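Local coordinates for Pgp2 (Campylobacter jejuni subsp. jejuni, PDB 6XJ6), which probably trims peptidoglycan as an LD-carboxypeptidase of the YkuD family and helps determine the helical shape of the cell, with peptidoglycan bound by an accessory NTF2-like domain, at residues N26-L31 / L39-Y44; V76-L81 / K155-T160. One frame throughout, in Å; residues are numbered along the deposited sequence.

Contact 1: N26-L31 / L39-Y44; sequences NVAIVL and LRVYSY
The carbonyl oxygen of Tyr-42 is the best held polar atom here, with one hydrogen bond and one weaker contact: Ile-29 N donates to Tyr-42 O over 2.7 Å, in the carbonyl plane, and Ala-28 CA makes a CA-H...O contact to the same Tyr-42 O from 3.1 Å. Five further backbone bonds complete the ladder, making reciprocal pairs at Val-27/Tyr-44, Ile-29/Tyr-42 and Leu-31/Arg-40. The longest, Val-27 N to Tyr-44 O at 3.3 Å, lies at the start of strand 27-33; its reciprocal, from Tyr-44 N, is nearly straight at 170°.

On one face, Tyr-42 has CG beside its own backbone N, and its CE2 atom lies 3.9 Å from Leu-31 CD2, the two side chains crossing obliquely. Ile-29 and Val-27 lie alongside Tyr-44: Ile-29 CD1 and Val-27 CG2 both touch its CB, while the ring, with CG anti to the backbone N (chi1 175°), runs on to meet Tyr-23 edge-to-face. Arg-40 also leads away, its NE forming a salt bridge with Glu-54.

The opposite face is mostly aliphatic, with Ala-28, Val-30 and Val-41 beside Ser-43. Val-30 divides its branches: CG1 meets Leu-39 CD1 at 3.8 Å, and CG2 lies beside Val-41 CG2 at 4.1 Å. Phe-147 and Val-150 of helix 141-151 pack on this face, against Leu-39 and Val-41.

With strands at 159° and hydrogen-bonded pairs interleaved with non-hydrogen-bonded ones, this is a regular, twisted antiparallel beta hairpin, part of the mixed sheet of the YkuD catalytic domain.

Contact 2: V76-L81 / K155-T160; sequences VGFYEL and KVFVMT
Phe-78 and Phe-157 meet first, crossing obliquely with their ring planes at 37°; Phe-78 CZ presses to 3.4 Å from Phe-157 CB. Val-158 O lies over one face of the Phe-78 ring, offset toward the rim, and Met-159 SD sits at its edge, a Met-aromatic contact 5.5 Å from the ring centroid. Glu-80 runs alongside Phe-157, its CG at the ring edge, then carries OE1 to Lys-155 NZ at 3.3 Å. This long salt bridge is reinforced by a water that donates to OE1 and accepts from NZ; the bend of the lysine at chi2 (68°) brings NZ round to it. At the end of the pairing, Leu-81 CB lies between Val-158 CG2, 3.7 Å away, and Val-156 CG1.

The backbone sets this register. Gly-77 and Thr-160 exchange two bonds, as do Tyr-79 and Val-158, though Val-158 N approaches Tyr-79 O from above the carbonyl plane. Leu-81 N bonds to Val-156 O at 3.0 Å, and a second water bridges Leu-81 O to Val-156 N. At the backbone angles of Gly-77 a CB would collide with Val-76 O, so the position suits glycine.

Farther out, Tyr-79 OH is hydrogen-bonded to Asp-106 OD2, and Ser-239 and Arg-251 pack on Phe-78. The arrangement is an antiparallel edge pairing, strand 77-80 closing one side of the YkuD-domain sheet with its aromatic face against the strands of the NTF2-like domain.

How the contacts relate
Contacts 1 and 2 lie in one five-stranded mixed sheet, their centres about 9 Å apart. The strands of that sheet run in the order 48-56, 38-45, 27-33, 156-161, 77-80. Strands 27-33 and 156-161 are parallel neighbours, so the sheet runs unbroken from one contact to the other; Val-30 N to Phe-157 O and Val-30 O to Met-159 N, both 2.8 Å, are probable hydrogen bonds at that seam. Contact 1 is a local hairpin completed early in the chain, whereas contact 2 pairs segments with 73 residues between them. That intervening chain carries the predicted catalytic His-119 and Cys-136, so the two segments of contact 2 flank the predicted active-site residues in sequence.

Contact 1: N26-L31 / L39-Y44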
loop_
_atom_site.group_PDB
_atom_site.type_symbol
_atom_site.label_atom_id
_atom_site.label_comp_id
_atom_site.label_asym_id
_atom_site.label_seq_id
_atom_site.Cartn_x
_atom_site.Cartn_y
_atom_site.Cartn_z
ATOM N N ASN A 26 -8.685 10.390 -8.330
ATOM C CA ASN A 26 -7.604 11.272 -7.910
ATOM C C ASN A 26 -7.115 10.915 -6.516
ATOM O O ASN A 26 -7.909 10.660 -5.608
ATOM C CB ASN A 26 -8.096 12.716 -7.892
ATOM C CG ASN A 26 -8.379 13.257 -9.278
ATOM O OD1 ASN A 26 -8.272 12.541 -10.275
ATOM N ND2 ASN A 26 -8.747 14.529 -9.347
ATOM N N VAL A 27 -5.796 10.940 -6.344
ATOM C CA VAL A 27 -5.154 10.667 -5.067
ATOM C C VAL A 27 -3.936 11.571 -4.940
ATOM O O VAL A 27 -3.484 12.191 -5.902
ATOM C CB VAL A 27 -4.734 9.183 -4.907
ATOM C CG1 VAL A 27 -5.922 8.251 -5.089
ATOM C CG2 VAL A 27 -3.616 8.814 -5.878
ATOM N N ALA A 28 -3.404 11.631 -3.730
ATOM C CA ALA A 28 -2.100 12.212 -3.481
ATOM C C ALA A 28 -1.194 11.125 -2.927
ATOM O O ALA A 28 -1.643 10.242 -2.189
ATOM C CB ALA A 28 -2.178 13.363 -2.476
ATOM N N ILE A 29 0.083 11.197 -3.286
ATOM C CA ILE A 29 1.086 10.256 -2.802
ATOM C C ILE A 29 2.173 11.043 -2.086
ATOM O O ILE A 29 2.820 11.905 -2.692
ATOM C CB ILE A 29 1.691 9.419 -3.937
ATOM C CG1 ILE A 29 0.595 8.671 -4.708
ATOM C CG2 ILE A 29 2.716 8.448 -3.368
ATOM C CD1 ILE A 29 0.231 9.330 -6.012
ATOM N N VAL A 30 2.381 10.736 -0.807
ATOM C CA VAL A 30 3.467 11.300 -0.014
ATOM C C VAL A 30 4.645 10.344 -0.165
ATOM O O VAL A 30 4.635 9.241 0.389
ATOM C CB VAL A 30 3.055 11.427 1.459
ATOM C CG1 VAL A 30 4.189 11.991 2.302
ATOM C CG2 VAL A 30 1.811 12.287 1.590
ATOM N N LEU A 31 5.652 10.762 -0.923
ATOM C CA LEU A 31 6.807 9.935 -1.243
ATOM C C LEU A 31 7.989 10.415 -0.414
ATOM O O LEU A 31 8.429 11.562 -0.560
ATOM C CB LEU A 31 7.128 10.019 -2.738
ATOM C CG LEU A 31 8.362 9.260 -3.241
ATOM C CD1 LEU A 31 8.172 7.761 -3.049
ATOM C CD2 LEU A 31 8.675 9.598 -4.705
ATOM N N LEU A 39 11.065 14.479 1.233
ATOM C CA LEU A 39 9.652 14.140 1.182
ATOM C C LEU A 39 8.994 15.016 0.126
ATOM O O LEU A 39 9.209 16.235 0.098
ATOM C CB LEU A 39 8.980 14.353 2.545
ATOM C CG LEU A 39 7.484 14.022 2.636
ATOM C CD1 LEU A 39 7.125 13.574 4.057
ATOM C CD2 LEU A 39 6.610 15.214 2.237
ATOM N N ARG A 40 8.217 14.390 -0.754
ATOM C CA ARG A 40 7.467 15.093 -1.782
ATOM C C ARG A 40 6.025 14.619 -1.732
ATOM O O ARG A 40 5.750 13.480 -1.354
ATOM C CB ARG A 40 8.057 14.829 -3.175
ATOM C CG ARG A 40 9.406 15.491 -3.392
ATOM C CD ARG A 40 10.175 14.932 -4.577
ATOM N NE ARG A 40 11.358 15.750 -4.826
ATOM C CZ ARG A 40 12.447 15.345 -5.476
ATOM N NH1 ARG A 40 12.532 14.114 -5.964
ATOM N NH2 ARG A 40 13.463 16.184 -5.635
ATOM N N VAL A 41 5.099 15.509 -2.075
ATOM C CA VAL A 41 3.702 15.139 -2.253
ATOM C C VAL A 41 3.357 15.311 -3.720
ATOM O O VAL A 41 3.555 16.391 -4.296
ATOM C CB VAL A 41 2.746 15.951 -1.366
ATOM C CG1 VAL A 41 1.327 15.423 -1.538
ATOM C CG2 VAL A 41 3.159 15.865 0.095
ATOM N N TYR A 42 2.841 14.249 -4.316
ATOM C CA TYR A 42 2.432 14.256 -5.708
ATOM C C TYR A 42 0.933 14.048 -5.796
ATOM O O TYR A 42 0.376 13.198 -5.103
ATOM C CB TYR A 42 3.092 13.119 -6.468
ATOM C CG TYR A 42 4.573 13.275 -6.645
ATOM C CD1 TYR A 42 5.092 14.016 -7.700
ATOM C CD2 TYR A 42 5.461 12.668 -5.768
ATOM C CE1 TYR A 42 6.451 14.151 -7.864
ATOM C CE2 TYR A 42 6.819 12.799 -5.931
ATOM C CZ TYR A 42 7.309 13.538 -6.979
ATOM O OH TYR A 42 8.671 13.671 -7.143
ATOM N N SER A 43 0.279 14.845 -6.636
ATOM C CA SER A 43 -1.108 14.604 -6.993
ATOM C C SER A 43 -1.150 13.759 -8.258
ATOM O O SER A 43 -0.342 13.946 -9.172
ATOM C CB SER A 43 -1.840 15.925 -7.232
ATOM O OG SER A 43 -1.260 16.640 -8.304
ATOM N N TYR A 44 -2.087 12.818 -8.295
ATOM C CA TYR A 44 -2.329 11.980 -9.460
ATOM C C TYR A 44 -3.734 12.280 -9.940
ATOM O O TYR A 44 -4.690 12.152 -9.169
ATOM C CB TYR A 44 -2.225 10.506 -9.070
ATOM C CG TYR A 44 -2.582 9.513 -10.159
ATOM C CD1 TYR A 44 -3.904 9.194 -10.432
ATOM C CD2 TYR A 44 -1.591 8.870 -10.891
ATOM C CE1 TYR A 44 -4.228 8.274 -11.415
ATOM C CE2 TYR A 44 -1.905 7.949 -11.866
ATOM C CZ TYR A 44 -3.222 7.652 -12.122
ATOM O OH TYR A 44 -3.528 6.731 -13.096
#

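Contact 2: V76-L81 / K155-T160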
loop_
_atom_site.group_PDB
_atom_site.type_symbol
_atom_site.label_atom_id
_atom_site.label_comp_id
_atom_site.label_asym_id
_atom_site.label_seq_id
_atom_site.Cartn_x
_atom_site.Cartn_y
_atom_site.Cartn_z
ATOM N N VAL A 76 9.394 1.019 5.748
ATOM C CA VAL A 76 9.487 1.056 4.296
ATOM C C VAL A 76 8.282 0.313 3.740
ATOM O O VAL A 76 7.948 -0.783 4.208
ATOM C CB VAL A 76 10.803 0.399 3.850
ATOM C CG1 VAL A 76 10.859 0.203 2.346
ATOM C CG2 VAL A 76 11.983 1.226 4.342
ATOM N N GLY A 77 7.612 0.907 2.757
ATOM C CA GLY A 77 6.474 0.261 2.141
ATOM C C GLY A 77 5.457 1.280 1.675
ATOM O O GLY A 77 5.785 2.441 1.441
ATOM N N PHE A 78 4.217 0.809 1.555
ATOM C CA PHE A 78 3.110 1.616 1.060
ATOM C C PHE A 78 1.998 1.589 2.095
ATOM O O PHE A 78 1.532 0.509 2.481
ATOM C CB PHE A 78 2.613 1.095 -0.293
ATOM C CG PHE A 78 1.847 2.110 -1.085
ATOM C CD1 PHE A 78 2.495 2.947 -1.976
ATOM C CD2 PHE A 78 0.476 2.219 -0.951
ATOM C CE1 PHE A 78 1.787 3.874 -2.718
ATOM C CE2 PHE A 78 -0.233 3.147 -1.689
ATOM C CZ PHE A 78 0.429 3.979 -2.568
ATOM N N TYR A 79 1.578 2.777 2.525
ATOM C CA TYR A 79 0.654 2.988 3.626
ATOM C C TYR A 79 -0.368 4.041 3.212
ATOM O O TYR A 79 -0.375 4.527 2.074
ATOM C CB TYR A 79 1.428 3.408 4.889
ATOM C CG TYR A 79 2.383 2.341 5.349
ATOM C CD1 TYR A 79 3.698 2.316 4.899
ATOM C CD2 TYR A 79 1.959 1.332 6.195
ATOM C CE1 TYR A 79 4.564 1.321 5.282
ATOM C CE2 TYR A 79 2.824 0.331 6.595
ATOM C CZ TYR A 79 4.122 0.328 6.132
ATOM O OH TYR A 79 4.970 -0.676 6.506
ATOM N N GLU A 80 -1.243 4.390 4.145
ATOM C CA GLU A 80 -2.184 5.479 3.969
ATOM C C GLU A 80 -1.965 6.510 5.063
ATOM O O GLU A 80 -1.417 6.207 6.130
ATOM C CB GLU A 80 -3.624 4.971 4.000
ATOM C CG GLU A 80 -3.881 3.904 2.975
ATOM C CD GLU A 80 -5.197 3.231 3.184
ATOM O OE1 GLU A 80 -6.226 3.895 2.956
ATOM O OE2 GLU A 80 -5.197 2.051 3.608
ATOM N N LEU A 81 -2.395 7.736 4.780
ATOM C CA LEU A 81 -2.277 8.846 5.715
ATOM C C LEU A 81 -3.656 9.273 6.200
ATOM O O LEU A 81 -4.579 9.460 5.395
ATOM C CB LEU A 81 -1.583 10.040 5.065
ATOM C CG LEU A 81 -1.044 11.072 6.055
ATOM C CD1 LEU A 81 0.126 10.519 6.851
ATOM C CD2 LEU A 81 -0.634 12.326 5.303
ATOM N N LYS A 155 -7.759 11.669 -0.765
ATOM C CA LYS A 155 -7.282 10.317 -0.499
ATOM C C LYS A 155 -5.766 10.332 -0.627
ATOM O O LYS A 155 -5.232 10.594 -1.710
ATOM C CB LYS A 155 -7.890 9.345 -1.506
ATOM C CG LYS A 155 -7.493 7.886 -1.306
ATOM C CD LYS A 155 -8.072 7.313 -0.022
ATOM C CE LYS A 155 -7.897 5.801 0.045
ATOM N NZ LYS A 155 -8.631 5.197 1.197
ATOM N N VAL A 156 -5.069 10.055 0.475
ATOM C CA VAL A 156 -3.633 10.276 0.574
ATOM C C VAL A 156 -2.939 8.976 0.944
ATOM O O VAL A 156 -3.235 8.369 1.985
ATOM C CB VAL A 156 -3.291 11.383 1.585
ATOM C CG1 VAL A 156 -1.799 11.662 1.584
ATOM C CG2 VAL A 156 -4.068 12.652 1.241
ATOM N N PHE A 157 -2.006 8.563 0.100
ATOM C CA PHE A 157 -1.165 7.408 0.352
ATOM C C PHE A 157 0.237 7.838 0.760
ATOM O O PHE A 157 0.675 8.969 0.513
ATOM C CB PHE A 157 -1.107 6.520 -0.895
ATOM C CG PHE A 157 -2.419 5.915 -1.245
ATOM C CD1 PHE A 157 -3.005 4.986 -0.405
ATOM C CD2 PHE A 157 -3.088 6.276 -2.404
ATOM C CE1 PHE A 157 -4.225 4.429 -0.713
ATOM C CE2 PHE A 157 -4.306 5.713 -2.718
ATOM C CZ PHE A 157 -4.881 4.797 -1.876
ATOM N N VAL A 158 0.944 6.901 1.388
ATOM C CA VAL A 158 2.270 7.116 1.940
ATOM C C VAL A 158 3.170 6.050 1.342
ATOM O O VAL A 158 2.930 4.854 1.535
ATOM C CB VAL A 158 2.248 7.009 3.473
ATOM C CG1 VAL A 158 3.653 6.994 4.075
ATOM C CG2 VAL A 158 1.418 8.145 4.043
ATOM N N MET A 159 4.189 6.480 0.616
ATOM C CA MET A 159 5.120 5.586 -0.050
ATOM C C MET A 159 6.499 5.944 0.477
ATOM O O MET A 159 6.987 7.052 0.246
ATOM C CB MET A 159 5.020 5.781 -1.563
ATOM C CG MET A 159 5.964 4.929 -2.367
ATOM S SD MET A 159 5.626 5.117 -4.123
ATOM C CE MET A 159 7.063 4.313 -4.814
ATOM N N THR A 160 7.109 5.030 1.226
ATOM C CA THR A 160 8.390 5.287 1.865
ATOM C C THR A 160 9.434 4.312 1.348
ATOM O O THR A 160 9.278 3.092 1.487
ATOM C CB THR A 160 8.267 5.220 3.379
ATOM O OG1 THR A 160 7.273 6.173 3.777
ATOM C CG2 THR A 160 9.593 5.552 4.043
HETATM O O HOH W 1 -6.880 6.306 2.923
HETATM O O HOH W 2 -6.184 9.033 2.984
#